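Side-chain contacts in aminopeptidase N family protein (Idiomarina loihiensis L2TR, PDB 4FGM), which is probably a zinc-dependent aminopeptidase of the M61 family, cleaving amino-terminal residues from peptides: residues A[90-93]-A[97-100]; A[101-106]-A[188-193]; A[148-153]-A[173-178]; A[248-253]-A[261-266]; A[314-319]-A[327-332]. All blocks are in the same frame, centred on the assembly; numbering follows the deposited sequence.

Contact 1: A[90-93]-A[97-100]; sequences WDLS and AYLD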
# COMPACT_ATOMS: atom_id res chain seq x y z
N TRP A 90 -0.16 16.24 12.42
CA TRP A 90 -0.84 16.89 11.30
C TRP A 90 -0.45 16.27 9.96
O TRP A 90 -0.13 16.98 9.00
CB TRP A 90 -0.53 18.38 11.29
CG TRP A 90 -1.52 19.18 10.51
CD1 TRP A 90 -1.25 20.13 9.57
CD2 TRP A 90 -2.94 19.11 10.61
NE1 TRP A 90 -2.42 20.64 9.07
CE2 TRP A 90 -3.48 20.03 9.69
CE3 TRP A 90 -3.83 18.34 11.39
CZ2 TRP A 90 -4.85 20.22 9.53
CZ3 TRP A 90 -5.18 18.52 11.23
CH2 TRP A 90 -5.69 19.46 10.30
N ASP A 91 -0.49 14.94 9.89
CA ASP A 91 -0.17 14.23 8.66
C ASP A 91 -1.29 13.26 8.33
O ASP A 91 -1.38 12.19 8.93
CB ASP A 91 1.13 13.45 8.79
CG ASP A 91 1.37 12.52 7.61
OD1 ASP A 91 1.32 12.99 6.44
OD2 ASP A 91 1.61 11.32 7.83
N LEU A 92 -2.12 13.63 7.37
CA LEU A 92 -3.24 12.79 6.98
C LEU A 92 -2.79 11.58 6.14
O LEU A 92 -2.76 11.64 4.92
CB LEU A 92 -4.25 13.63 6.21
CG LEU A 92 -5.73 13.23 6.11
CD1 LEU A 92 -6.00 12.57 4.77
CD2 LEU A 92 -6.11 12.34 7.28
N SER A 93 -2.42 10.50 6.83
CA SER A 93 -2.00 9.26 6.18
C SER A 93 -2.11 8.12 7.18
O SER A 93 -2.19 8.35 8.38
CB SER A 93 -0.56 9.36 5.68
OG SER A 93 0.36 9.26 6.75
N ALA A 97 0.25 10.11 12.29
CA ALA A 97 -0.67 10.62 13.30
C ALA A 97 -1.29 11.90 12.82
O ALA A 97 -0.64 12.74 12.18
CB ALA A 97 0.05 10.86 14.63
N TYR A 98 -2.58 12.03 13.11
CA TYR A 98 -3.37 13.18 12.69
C TYR A 98 -4.39 13.50 13.78
O TYR A 98 -4.98 12.60 14.36
CB TYR A 98 -4.09 12.83 11.38
CG TYR A 98 -5.05 13.88 10.86
CD1 TYR A 98 -6.30 14.08 11.46
CD2 TYR A 98 -4.71 14.69 9.78
CE1 TYR A 98 -7.18 15.06 11.00
CE2 TYR A 98 -5.58 15.67 9.31
CZ TYR A 98 -6.81 15.86 9.92
OH TYR A 98 -7.64 16.85 9.46
N LEU A 99 -4.57 14.79 14.05
CA LEU A 99 -5.52 15.22 15.07
C LEU A 99 -6.05 16.64 14.86
O LEU A 99 -5.27 17.59 14.75
CB LEU A 99 -4.88 15.14 16.46
CG LEU A 99 -5.79 15.53 17.63
CD1 LEU A 99 -6.85 14.47 17.80
CD2 LEU A 99 -4.97 15.68 18.92
N ASP A 100 -7.37 16.77 14.77
CA ASP A 100 -8.01 18.08 14.65
C ASP A 100 -9.34 17.99 15.42
O ASP A 100 -9.52 17.03 16.18
CB ASP A 100 -8.21 18.51 13.19
CG ASP A 100 -9.18 17.63 12.42
OD1 ASP A 100 -9.85 16.77 13.04
OD2 ASP A 100 -9.29 17.82 11.19
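Asp91 OD2 is gripped by two hydroxyls, accepting from Ser93 OG at 2.6 Å and also from Ser96 OG, while the backbone N of Asp91 donates across the contact to Ala97 O at 3.2 Å. The two hydroxyls anchor the turn side of a beta hairpin, strands 81-91 and 97-99, in which Trp90 and Tyr98 form an antiparallel non-hydrogen-bonded pair. Tyr98 CG lies opposite the backbone N (chi1 175°), which lays the ring between Trp90 and Leu92. The six-membered ring of Trp90 is tilted 23° from it and displaced until the two hardly overlap, Trp90 CE3 standing above the rim; Trp90 CZ3 comes within 3.4 Å of Tyr98 CZ. Against the opposite face, Leu92 CD2 makes a CH-pi contact 4.0 Å from the Tyr98 centroid. Tyr98 OH donates a 2.6 Å hydrogen bond to Asp100 OD2, reaching it from 56° out of the carboxylate plane. Trp90 CZ3 meets Asp100 CB at 3.6 Å, with CB near the indole plane, and His14 stacks on the indole.

Contact 2: A[101-106]-A[188-193]; sequences QFQGFF and VLSGRH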
# COMPACT_ATOMS: atom_id res chain seq x y z
N GLN A 101 -10.25 18.94 15.25
CA GLN A 101 -11.49 18.90 16.01
C GLN A 101 -12.53 17.94 15.44
O GLN A 101 -13.65 17.85 15.96
CB GLN A 101 -12.11 20.30 16.15
CG GLN A 101 -12.65 20.92 14.85
CD GLN A 101 -11.59 21.66 14.05
OE1 GLN A 101 -10.53 21.11 13.75
NE2 GLN A 101 -11.87 22.91 13.71
N PHE A 102 -12.18 17.20 14.40
CA PHE A 102 -13.14 16.27 13.81
C PHE A 102 -12.74 14.81 13.98
O PHE A 102 -13.60 13.93 14.03
CB PHE A 102 -13.32 16.59 12.32
CG PHE A 102 -13.73 18.02 12.05
CD1 PHE A 102 -14.98 18.49 12.43
CD2 PHE A 102 -12.84 18.90 11.43
CE1 PHE A 102 -15.35 19.82 12.21
CE2 PHE A 102 -13.20 20.23 11.20
CZ PHE A 102 -14.46 20.70 11.59
N GLN A 103 -11.45 14.55 14.07
CA GLN A 103 -11.00 13.17 14.23
C GLN A 103 -9.56 13.07 14.71
O GLN A 103 -8.83 14.06 14.74
CB GLN A 103 -11.15 12.41 12.90
CG GLN A 103 -10.08 12.74 11.85
CD GLN A 103 -10.38 12.14 10.48
OE1 GLN A 103 -10.89 11.01 10.37
NE2 GLN A 103 -10.06 12.88 9.43
N GLY A 104 -9.17 11.86 15.08
CA GLY A 104 -7.82 11.60 15.53
C GLY A 104 -7.39 10.22 15.07
O GLY A 104 -8.17 9.27 15.07
N PHE A 105 -6.13 10.11 14.66
CA PHE A 105 -5.58 8.84 14.22
C PHE A 105 -4.11 8.81 14.61
O PHE A 105 -3.44 9.85 14.58
CB PHE A 105 -5.68 8.69 12.70
CG PHE A 105 -4.94 7.49 12.17
CD1 PHE A 105 -5.49 6.21 12.26
CD2 PHE A 105 -3.66 7.63 11.64
CE1 PHE A 105 -4.78 5.09 11.83
CE2 PHE A 105 -2.94 6.52 11.20
CZ PHE A 105 -3.50 5.24 11.30
N PHE A 106 -3.60 7.64 14.99
CA PHE A 106 -2.19 7.55 15.34
C PHE A 106 -1.63 6.14 15.40
O PHE A 106 -2.34 5.17 15.69
CB PHE A 106 -1.88 8.27 16.67
CG PHE A 106 -2.51 7.64 17.90
CD1 PHE A 106 -3.72 8.12 18.41
CD2 PHE A 106 -1.89 6.58 18.56
CE1 PHE A 106 -4.29 7.56 19.55
CE2 PHE A 106 -2.45 6.02 19.71
CZ PHE A 106 -3.66 6.51 20.21
N VAL A 188 -14.88 0.29 10.41
CA VAL A 188 -14.98 1.56 11.13
C VAL A 188 -14.70 2.72 10.19
O VAL A 188 -13.70 2.73 9.47
CB VAL A 188 -13.98 1.61 12.30
CG1 VAL A 188 -14.16 2.91 13.09
CG2 VAL A 188 -14.19 0.41 13.19
N LEU A 189 -15.57 3.72 10.23
CA LEU A 189 -15.42 4.89 9.36
C LEU A 189 -15.39 6.21 10.11
O LEU A 189 -16.18 6.42 11.04
CB LEU A 189 -16.57 4.94 8.35
CG LEU A 189 -16.90 3.70 7.53
CD1 LEU A 189 -18.13 3.98 6.66
CD2 LEU A 189 -15.71 3.32 6.67
N SER A 190 -14.49 7.09 9.70
CA SER A 190 -14.36 8.42 10.28
C SER A 190 -14.27 9.40 9.11
O SER A 190 -13.43 9.22 8.22
CB SER A 190 -13.11 8.54 11.14
OG SER A 190 -12.94 9.87 11.61
N GLY A 191 -15.12 10.42 9.11
CA GLY A 191 -15.13 11.39 8.03
C GLY A 191 -16.53 11.47 7.46
O GLY A 191 -17.38 10.67 7.83
N ARG A 192 -16.79 12.44 6.58
CA ARG A 192 -18.12 12.56 5.98
C ARG A 192 -18.26 11.48 4.91
O ARG A 192 -17.39 11.33 4.07
CB ARG A 192 -18.31 13.95 5.36
CG ARG A 192 -18.20 15.09 6.36
CD ARG A 192 -18.68 16.42 5.78
NE ARG A 192 -20.05 16.73 6.17
CZ ARG A 192 -20.37 17.62 7.11
NH1 ARG A 192 -19.42 18.29 7.75
NH2 ARG A 192 -21.64 17.83 7.42
N HIS A 193 -19.36 10.73 4.95
CA HIS A 193 -19.59 9.65 3.97
C HIS A 193 -21.06 9.26 3.93
O HIS A 193 -21.84 9.66 4.80
CB HIS A 193 -18.78 8.42 4.37
CG HIS A 193 -19.29 7.76 5.61
ND1 HIS A 193 -20.36 6.89 5.59
CD2 HIS A 193 -18.96 7.93 6.91
CE1 HIS A 193 -20.67 6.55 6.83
NE2 HIS A 193 -19.84 7.17 7.65
O HOH W 1 -14.54 11.47 13.14
O HOH W 2 -11.56 11.61 7.42
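The strands of the amino-terminal beta region and a five-stranded mixed sheet approach each other where Gln103, at strand 103-106, meets Ser190 on strand 183-190. Their CA atoms are 7.0 Å apart, too far for strand pairing, and the gap is bridged by side chains and water. The Gln103 chain runs extended beyond CG (chi2 -171°), which carries its amide across to the serine. Ser190 OG donates to Gln103 OE1 at 2.7 Å, meeting the carbonyl at 132° and tilted 33° from its plane. The same OG accepts from a water at 2.7 Å, and this water also donates to Phe102 O at 2.8 Å, so the hydroxyl is gripped both as donor and as acceptor. On the amide's other branch, Gln103 NE2 donates to a second water at 2.8 Å; that water lies 3.1 Å from Ser190 O, closing a second bridge of less certain proton arrangement. Around this polar link, Gln103 packs on Tyr98 of strand 97-99 and Met228 of strand 222-230, while Ser190 touches Leu169 of strand 168-171 and Leu173 in the following loop.

Contact 3: A[148-153]-A[173-178]; sequences QPHSWG and LTIEEF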
# COMPACT_ATOMS: atom_id res chain seq x y z
N GLN A 148 -15.53 0.96 28.26
CA GLN A 148 -16.59 0.48 27.37
C GLN A 148 -15.89 0.15 26.04
O GLN A 148 -14.99 0.87 25.62
CB GLN A 148 -17.66 1.57 27.18
CG GLN A 148 -18.23 2.14 28.49
CD GLN A 148 -19.22 1.20 29.18
OE1 GLN A 148 -19.48 0.09 28.71
NE2 GLN A 148 -19.78 1.66 30.30
N PRO A 149 -16.32 -0.93 25.37
CA PRO A 149 -15.80 -1.46 24.09
C PRO A 149 -15.35 -0.54 22.94
O PRO A 149 -14.41 -0.88 22.21
CB PRO A 149 -16.90 -2.44 23.65
CG PRO A 149 -18.13 -1.89 24.30
CD PRO A 149 -17.63 -1.53 25.67
N HIS A 150 -16.01 0.60 22.77
CA HIS A 150 -15.64 1.55 21.72
C HIS A 150 -15.40 2.91 22.36
O HIS A 150 -15.63 3.95 21.75
CB HIS A 150 -16.75 1.66 20.68
CG HIS A 150 -16.87 0.45 19.80
ND1 HIS A 150 -15.82 -0.01 19.03
CD2 HIS A 150 -17.90 -0.39 19.59
CE1 HIS A 150 -16.20 -1.09 18.38
NE2 HIS A 150 -17.46 -1.35 18.70
N SER A 151 -14.93 2.90 23.59
CA SER A 151 -14.69 4.15 24.28
C SER A 151 -13.31 4.18 24.91
O SER A 151 -12.46 3.35 24.60
CB SER A 151 -15.77 4.37 25.34
OG SER A 151 -15.83 5.74 25.71
N TRP A 152 -13.11 5.15 25.79
CA TRP A 152 -11.83 5.33 26.47
C TRP A 152 -11.48 4.16 27.39
O TRP A 152 -12.35 3.38 27.78
CB TRP A 152 -11.87 6.65 27.23
CG TRP A 152 -12.44 7.72 26.35
CD1 TRP A 152 -13.69 8.27 26.41
CD2 TRP A 152 -11.84 8.23 25.14
NE1 TRP A 152 -13.91 9.08 25.32
CE2 TRP A 152 -12.79 9.07 24.53
CE3 TRP A 152 -10.59 8.05 24.53
CZ2 TRP A 152 -12.54 9.73 23.31
CZ3 TRP A 152 -10.34 8.71 23.33
CH2 TRP A 152 -11.31 9.54 22.73
N GLY A 153 -10.19 4.02 27.72
CA GLY A 153 -9.78 2.93 28.59
C GLY A 153 -8.31 2.54 28.54
O GLY A 153 -7.47 3.28 28.05
N LEU A 173 -17.25 8.04 15.07
CA LEU A 173 -17.16 6.81 14.29
C LEU A 173 -18.43 6.04 13.94
O LEU A 173 -19.35 5.91 14.75
CB LEU A 173 -16.20 5.84 14.98
CG LEU A 173 -14.93 6.46 15.56
CD1 LEU A 173 -14.05 5.38 16.20
CD2 LEU A 173 -14.18 7.19 14.43
N THR A 174 -18.45 5.52 12.71
CA THR A 174 -19.55 4.69 12.26
C THR A 174 -18.94 3.30 12.39
O THR A 174 -17.86 3.05 11.86
CB THR A 174 -19.91 4.96 10.77
OG1 THR A 174 -20.38 6.31 10.62
CG2 THR A 174 -21.01 4.01 10.31
N ILE A 175 -19.60 2.41 13.12
CA ILE A 175 -19.08 1.07 13.33
C ILE A 175 -20.11 -0.00 12.99
O ILE A 175 -21.19 -0.04 13.56
CB ILE A 175 -18.63 0.87 14.80
CG1 ILE A 175 -17.67 1.99 15.21
CG2 ILE A 175 -17.97 -0.49 14.97
CD1 ILE A 175 -17.29 1.96 16.69
N GLU A 176 -19.75 -0.87 12.05
CA GLU A 176 -20.63 -1.95 11.62
C GLU A 176 -19.89 -3.28 11.78
O GLU A 176 -18.88 -3.53 11.11
CB GLU A 176 -21.02 -1.76 10.15
CG GLU A 176 -22.07 -2.73 9.63
CD GLU A 176 -23.48 -2.36 10.05
OE1 GLU A 176 -23.79 -2.45 11.26
OE2 GLU A 176 -24.28 -1.97 9.17
N GLU A 177 -20.40 -4.12 12.66
CA GLU A 177 -19.80 -5.41 12.93
C GLU A 177 -20.34 -6.51 12.02
O GLU A 177 -21.45 -6.42 11.52
CB GLU A 177 -20.05 -5.78 14.39
CG GLU A 177 -18.80 -5.81 15.25
CD GLU A 177 -18.94 -5.01 16.52
OE1 GLU A 177 -19.98 -5.16 17.21
OE2 GLU A 177 -18.02 -4.23 16.85
N PHE A 178 -19.53 -7.54 11.80
CA PHE A 178 -19.94 -8.68 10.99
C PHE A 178 -19.08 -9.89 11.33
O PHE A 178 -18.07 -9.76 12.03
CB PHE A 178 -19.85 -8.36 9.49
CG PHE A 178 -18.47 -8.04 8.99
CD1 PHE A 178 -17.93 -6.77 9.15
CD2 PHE A 178 -17.73 -9.00 8.30
CE1 PHE A 178 -16.68 -6.45 8.60
CE2 PHE A 178 -16.48 -8.69 7.75
CZ PHE A 178 -15.95 -7.42 7.91
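His150 and Ile175 reach toward each other from opposite directions, and the imidazole presents its face to the isoleucine. Ile175 CD1 sits over the middle of the ring, 3.5 Å from its centroid and 14° off the normal, a CH-pi contact. The isoleucine reaches this place because CG1 is turned away from the carbonyl carbon (chi1 -53°) and CD1 continues outward from it. Its second branch stands nearer the rim, with Ile175 CG2 3.9 Å from His150 NE2. Glu177, two residues farther along the same side of the strand, approaches differently: its OE2 lies at the ring edge, and the carboxylate is only 19° from coplanar with the imidazole. The resulting His150 NE2 to Glu177 OE2 hydrogen bond is weak at 3.5 Å, and OE2 has another weak partner in Ser186 OG. Face and edge of one histidine are thus used by two residues of alternate strand positions. This is surface packing of the loop between strands 137-140 and 153-157 against strand 174-180, an outermost strand of the five-stranded mixed sheet.

Contact 4: A[248-253]-A[261-266]; sequences SRKDLI and NDNYQT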
# COMPACT_ATOMS: atom_id res chain seq x y z
N SER A 248 -11.24 7.42 -0.66
CA SER A 248 -12.06 8.50 -1.18
C SER A 248 -13.53 8.21 -0.91
O SER A 248 -13.97 7.06 -0.99
CB SER A 248 -11.82 8.66 -2.68
OG SER A 248 -10.45 8.91 -2.91
N ARG A 249 -14.27 9.25 -0.58
CA ARG A 249 -15.68 9.13 -0.26
C ARG A 249 -16.49 8.49 -1.39
O ARG A 249 -17.53 7.88 -1.15
CB ARG A 249 -16.23 10.51 0.07
CG ARG A 249 -17.57 10.53 0.78
CD ARG A 249 -17.78 11.89 1.45
NE ARG A 249 -17.20 12.95 0.64
CZ ARG A 249 -16.19 13.72 1.01
NH1 ARG A 249 -15.63 13.57 2.20
NH2 ARG A 249 -15.70 14.60 0.16
N LYS A 250 -16.01 8.63 -2.62
CA LYS A 250 -16.72 8.04 -3.76
C LYS A 250 -16.52 6.53 -3.84
O LYS A 250 -17.23 5.85 -4.57
CB LYS A 250 -16.28 8.68 -5.07
CG LYS A 250 -14.79 8.59 -5.38
CD LYS A 250 -14.49 9.17 -6.75
CE LYS A 250 -13.01 9.46 -6.95
NZ LYS A 250 -12.16 8.25 -6.87
N ASP A 251 -15.57 6.00 -3.08
CA ASP A 251 -15.30 4.56 -3.10
C ASP A 251 -16.24 3.78 -2.17
O ASP A 251 -16.31 2.55 -2.25
CB ASP A 251 -13.85 4.28 -2.69
CG ASP A 251 -12.84 4.98 -3.59
OD1 ASP A 251 -13.20 5.27 -4.76
OD2 ASP A 251 -11.70 5.21 -3.15
N LEU A 252 -16.94 4.48 -1.29
CA LEU A 252 -17.85 3.83 -0.37
C LEU A 252 -19.26 3.91 -0.91
O LEU A 252 -19.96 4.90 -0.72
CB LEU A 252 -17.76 4.49 1.01
CG LEU A 252 -16.38 4.39 1.68
CD1 LEU A 252 -16.42 5.08 3.03
CD2 LEU A 252 -15.96 2.94 1.86
N ILE A 253 -19.66 2.84 -1.59
CA ILE A 253 -20.97 2.75 -2.22
C ILE A 253 -22.15 3.06 -1.29
O ILE A 253 -22.19 2.65 -0.12
CB ILE A 253 -21.11 1.35 -2.88
CG1 ILE A 253 -22.32 1.33 -3.81
CG2 ILE A 253 -21.18 0.27 -1.82
CD1 ILE A 253 -22.21 0.26 -4.89
N ASN A 261 -19.15 -0.61 -9.18
CA ASN A 261 -18.50 0.41 -10.00
C ASN A 261 -17.00 0.35 -9.73
O ASN A 261 -16.57 -0.29 -8.77
CB ASN A 261 -19.08 1.81 -9.72
CG ASN A 261 -18.90 2.24 -8.27
OD1 ASN A 261 -17.78 2.41 -7.79
ND2 ASN A 261 -20.02 2.41 -7.58
N ASP A 262 -16.20 0.99 -10.57
CA ASP A 262 -14.75 0.97 -10.42
C ASP A 262 -14.23 1.51 -9.09
O ASP A 262 -13.25 0.99 -8.55
CB ASP A 262 -14.10 1.73 -11.58
CG ASP A 262 -14.35 1.06 -12.92
OD1 ASP A 262 -15.40 0.40 -13.07
OD2 ASP A 262 -13.50 1.20 -13.83
N ASN A 263 -14.88 2.55 -8.57
CA ASN A 263 -14.43 3.14 -7.31
C ASN A 263 -14.64 2.22 -6.12
O ASN A 263 -13.72 2.03 -5.32
CB ASN A 263 -15.12 4.48 -7.08
CG ASN A 263 -14.82 5.47 -8.17
OD1 ASN A 263 -13.66 5.62 -8.58
ND2 ASN A 263 -15.84 6.14 -8.66
N TYR A 264 -15.84 1.65 -6.00
CA TYR A 264 -16.12 0.76 -4.89
C TYR A 264 -15.22 -0.47 -5.01
O TYR A 264 -14.75 -1.00 -4.00
CB TYR A 264 -17.60 0.35 -4.90
CG TYR A 264 -17.98 -0.65 -3.83
CD1 TYR A 264 -17.47 -0.54 -2.53
CD2 TYR A 264 -18.88 -1.68 -4.10
CE1 TYR A 264 -17.85 -1.44 -1.53
CE2 TYR A 264 -19.27 -2.58 -3.11
CZ TYR A 264 -18.75 -2.46 -1.83
OH TYR A 264 -19.12 -3.34 -0.84
N GLN A 265 -14.97 -0.89 -6.24
CA GLN A 265 -14.10 -2.04 -6.50
C GLN A 265 -12.68 -1.77 -5.98
O GLN A 265 -12.04 -2.65 -5.42
CB GLN A 265 -14.07 -2.34 -8.01
CG GLN A 265 -12.94 -3.25 -8.47
CD GLN A 265 -11.90 -2.49 -9.28
OE1 GLN A 265 -10.84 -2.12 -8.76
NE2 GLN A 265 -12.20 -2.25 -10.55
N THR A 266 -12.21 -0.54 -6.16
CA THR A 266 -10.89 -0.16 -5.70
C THR A 266 -10.82 -0.29 -4.17
O THR A 266 -9.81 -0.73 -3.63
CB THR A 266 -10.56 1.28 -6.11
OG1 THR A 266 -10.40 1.34 -7.53
CG2 THR A 266 -9.27 1.75 -5.47
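Tyr264 packs against Asp251 and Ile253 from the first turn of helix 262-277, the helix that carries the zinc ligands His273 and His277 in the HExxH motif of this peptidase clan. Its CG points away from the backbone N (chi1 177°), which lays the ring against Ile253 in the loop after strand 242-248. At the root, Tyr264 CA makes a CA-H...O contact of 3.2 Å with Asp251 O. Tyr264 CB lies 3.7 Å from that oxygen, and CD1 is nearer, at 3.3 Å, so the carbonyl meets the ring at its edge. Across the ring, one face is covered by Ile253 CG2, which stands 3.5 Å from the centroid and only 5° off the normal, while Ile253 CD1 reaches toward Tyr264 CD2. At the tip, Tyr264 OH hydrogen-bonds to Asp203 OD2. The backbone end of the tyrosine is fixed too: Asn261, the N-cap residue, accepts from Tyr264 N through OD1 at 2.7 Å in a nearly straight bond (172°). Beside it, Lys250 crosses Asn263, and Lys250 NZ makes a weak 3.5 Å hydrogen bond to Asn263 OD1 and a long salt bridge to Asp251 OD1. The Asp251 carboxylate also presses on the helix, with OD1 3.1 Å from Asn263 CB.

Contact 5: A[314-319]-A[327-332]; sequences DDYLLH and KRYLKL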
# COMPACT_ATOMS: atom_id res chain seq x y z
N ASP A 314 -5.30 -9.57 -4.24
CA ASP A 314 -6.30 -8.55 -3.88
C ASP A 314 -7.40 -8.43 -4.93
O ASP A 314 -8.57 -8.25 -4.59
CB ASP A 314 -5.66 -7.18 -3.59
CG ASP A 314 -4.74 -6.68 -4.70
OD1 ASP A 314 -4.90 -7.08 -5.87
OD2 ASP A 314 -3.84 -5.87 -4.39
N ASP A 315 -7.04 -8.54 -6.20
CA ASP A 315 -8.02 -8.46 -7.28
C ASP A 315 -8.62 -9.83 -7.60
O ASP A 315 -9.84 -9.98 -7.72
CB ASP A 315 -7.40 -7.88 -8.56
CG ASP A 315 -6.98 -6.43 -8.41
OD1 ASP A 315 -7.75 -5.66 -7.80
OD2 ASP A 315 -5.90 -6.06 -8.91
N TYR A 316 -7.75 -10.84 -7.72
CA TYR A 316 -8.19 -12.18 -8.05
C TYR A 316 -9.22 -12.74 -7.07
O TYR A 316 -10.26 -13.26 -7.47
CB TYR A 316 -6.98 -13.11 -8.14
CG TYR A 316 -7.33 -14.52 -8.55
CD1 TYR A 316 -7.98 -14.78 -9.75
CD2 TYR A 316 -7.03 -15.61 -7.71
CE1 TYR A 316 -8.35 -16.08 -10.11
CE2 TYR A 316 -7.38 -16.91 -8.07
CZ TYR A 316 -8.04 -17.14 -9.27
OH TYR A 316 -8.40 -18.42 -9.61
N LEU A 317 -8.94 -12.62 -5.77
CA LEU A 317 -9.87 -13.11 -4.75
C LEU A 317 -11.22 -12.39 -4.81
O LEU A 317 -12.22 -12.90 -4.32
CB LEU A 317 -9.25 -12.97 -3.36
CG LEU A 317 -8.03 -13.86 -3.11
CD1 LEU A 317 -7.61 -13.74 -1.65
CD2 LEU A 317 -8.37 -15.32 -3.46
N LEU A 318 -11.22 -11.21 -5.41
CA LEU A 318 -12.45 -10.43 -5.55
C LEU A 318 -13.37 -11.12 -6.56
O LEU A 318 -14.60 -11.07 -6.44
CB LEU A 318 -12.11 -9.01 -6.02
CG LEU A 318 -12.54 -7.83 -5.13
CD1 LEU A 318 -12.15 -8.04 -3.68
CD2 LEU A 318 -11.90 -6.57 -5.67
N HIS A 319 -12.77 -11.78 -7.55
CA HIS A 319 -13.53 -12.50 -8.56
C HIS A 319 -13.87 -13.88 -8.03
O HIS A 319 -14.96 -14.40 -8.24
CB HIS A 319 -12.72 -12.66 -9.85
CG HIS A 319 -13.31 -13.65 -10.81
ND1 HIS A 319 -14.52 -13.44 -11.44
CD2 HIS A 319 -12.87 -14.86 -11.21
CE1 HIS A 319 -14.81 -14.50 -12.19
NE2 HIS A 319 -13.82 -15.37 -12.07
N LYS A 327 -14.87 -10.24 -16.48
CA LYS A 327 -14.63 -9.09 -17.35
C LYS A 327 -13.91 -8.01 -16.54
O LYS A 327 -12.88 -7.48 -16.97
CB LYS A 327 -15.96 -8.55 -17.90
CG LYS A 327 -16.67 -9.48 -18.90
CD LYS A 327 -15.93 -9.56 -20.23
CE LYS A 327 -16.66 -10.45 -21.24
NZ LYS A 327 -15.99 -11.77 -21.47
N ARG A 328 -14.45 -7.68 -15.37
CA ARG A 328 -13.84 -6.68 -14.51
C ARG A 328 -12.45 -7.12 -14.09
O ARG A 328 -11.50 -6.33 -14.10
CB ARG A 328 -14.69 -6.46 -13.25
CG ARG A 328 -15.83 -5.50 -13.46
CD ARG A 328 -16.60 -5.26 -12.19
NE ARG A 328 -17.41 -4.05 -12.31
CZ ARG A 328 -16.92 -2.82 -12.41
NH1 ARG A 328 -15.60 -2.63 -12.39
NH2 ARG A 328 -17.73 -1.78 -12.53
N TYR A 329 -12.33 -8.39 -13.73
CA TYR A 329 -11.05 -8.91 -13.30
C TYR A 329 -9.98 -8.79 -14.39
O TYR A 329 -8.86 -8.33 -14.12
CB TYR A 329 -11.15 -10.37 -12.86
CG TYR A 329 -9.78 -10.92 -12.55
CD1 TYR A 329 -9.06 -10.46 -11.45
CD2 TYR A 329 -9.14 -11.78 -13.44
CE1 TYR A 329 -7.74 -10.82 -11.24
CE2 TYR A 329 -7.81 -12.15 -13.25
CZ TYR A 329 -7.12 -11.66 -12.15
OH TYR A 329 -5.78 -11.96 -12.00
N LEU A 330 -10.31 -9.22 -15.60
CA LEU A 330 -9.35 -9.17 -16.70
C LEU A 330 -8.96 -7.76 -17.10
O LEU A 330 -7.87 -7.54 -17.64
CB LEU A 330 -9.87 -9.95 -17.92
CG LEU A 330 -9.79 -11.48 -17.83
CD1 LEU A 330 -10.34 -12.10 -19.10
CD2 LEU A 330 -8.34 -11.92 -17.62
N LYS A 331 -9.83 -6.79 -16.84
CA LYS A 331 -9.51 -5.41 -17.15
C LYS A 331 -8.41 -5.02 -16.16
O LYS A 331 -7.41 -4.40 -16.54
CB LYS A 331 -10.72 -4.50 -16.97
CG LYS A 331 -10.37 -3.02 -17.13
CD LYS A 331 -11.50 -2.12 -16.64
CE LYS A 331 -11.03 -0.67 -16.53
NZ LYS A 331 -12.10 0.22 -15.98
N LEU A 332 -8.60 -5.40 -14.90
CA LEU A 332 -7.62 -5.10 -13.86
C LEU A 332 -6.29 -5.78 -14.19
O LEU A 332 -5.22 -5.22 -13.93
CB LEU A 332 -8.12 -5.58 -12.50
CG LEU A 332 -9.29 -4.81 -11.88
CD1 LEU A 332 -9.81 -5.54 -10.64
CD2 LEU A 332 -8.85 -3.39 -11.53
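With chi1 at 175°, Tyr329 throws its ring across to segment 314-319 of helix 308-320; Tyr316 has a similarly extended first torsion, and this brings the edge of its ring toward the Tyr329 face. The pair is T-shaped, with centroids 5.8 Å apart and planes at 65°, and Tyr316 CD1 lies 4.0 Å from Tyr329 CZ, offset toward the rim. Tyr329 also leans on the opposing backbone, its CE1 being 3.5 Å from Tyr316 CA. At one end of the pairing, Tyr329 CB meets His319 CB at 4.1 Å; at the other, Leu332 CD1 touches Asp315 OD1 at 3.5 Å. Helices 308-320 and 326-342 form an antiparallel helical hairpin, the local axes 9.5 Å apart and 170° between directions. The polar ends find partners in other parts of the chain: Asp315 OD1 bonds to Ser269 OG, and His319 ND1 to Ile324 O in the loop between the helices. Neighbouring Asp314 accepts from ND1 of the zinc ligand His273, a second-shell link to the metal site. Between the segments the contact is van der Waals and aromatic in kind; Asp314 and Asp315 tie the hairpin to helix 262-277, Tyr316 OH (to Trp584 O) and His319 NE2 (to Thr586 N) to the carboxy-terminal tail.

Contact 1 lies within the amino-terminal beta region; contacts 2 and 3 join that region to the five-stranded sheet; contact 4 leads from strand 242-248 of that sheet into helix 262-277; contact 5 lies in the following helices. Contacts 1 and 2, centres 10 Å apart, share neighbouring strands 97-99 and 103-106. Contact 3 is nested within the chain loop closed by contact 2, 13 Å away. Contact 4 touches contact 2 by packing of Arg249 on Arg192 and His193. Contacts 4 and 5, 15 Å apart, are bound by salt bridges from Asp262 to Arg328 and Lys331. The series thus runs from the amino-terminal beta region, through the five-stranded sheet, to the helices around the zinc site.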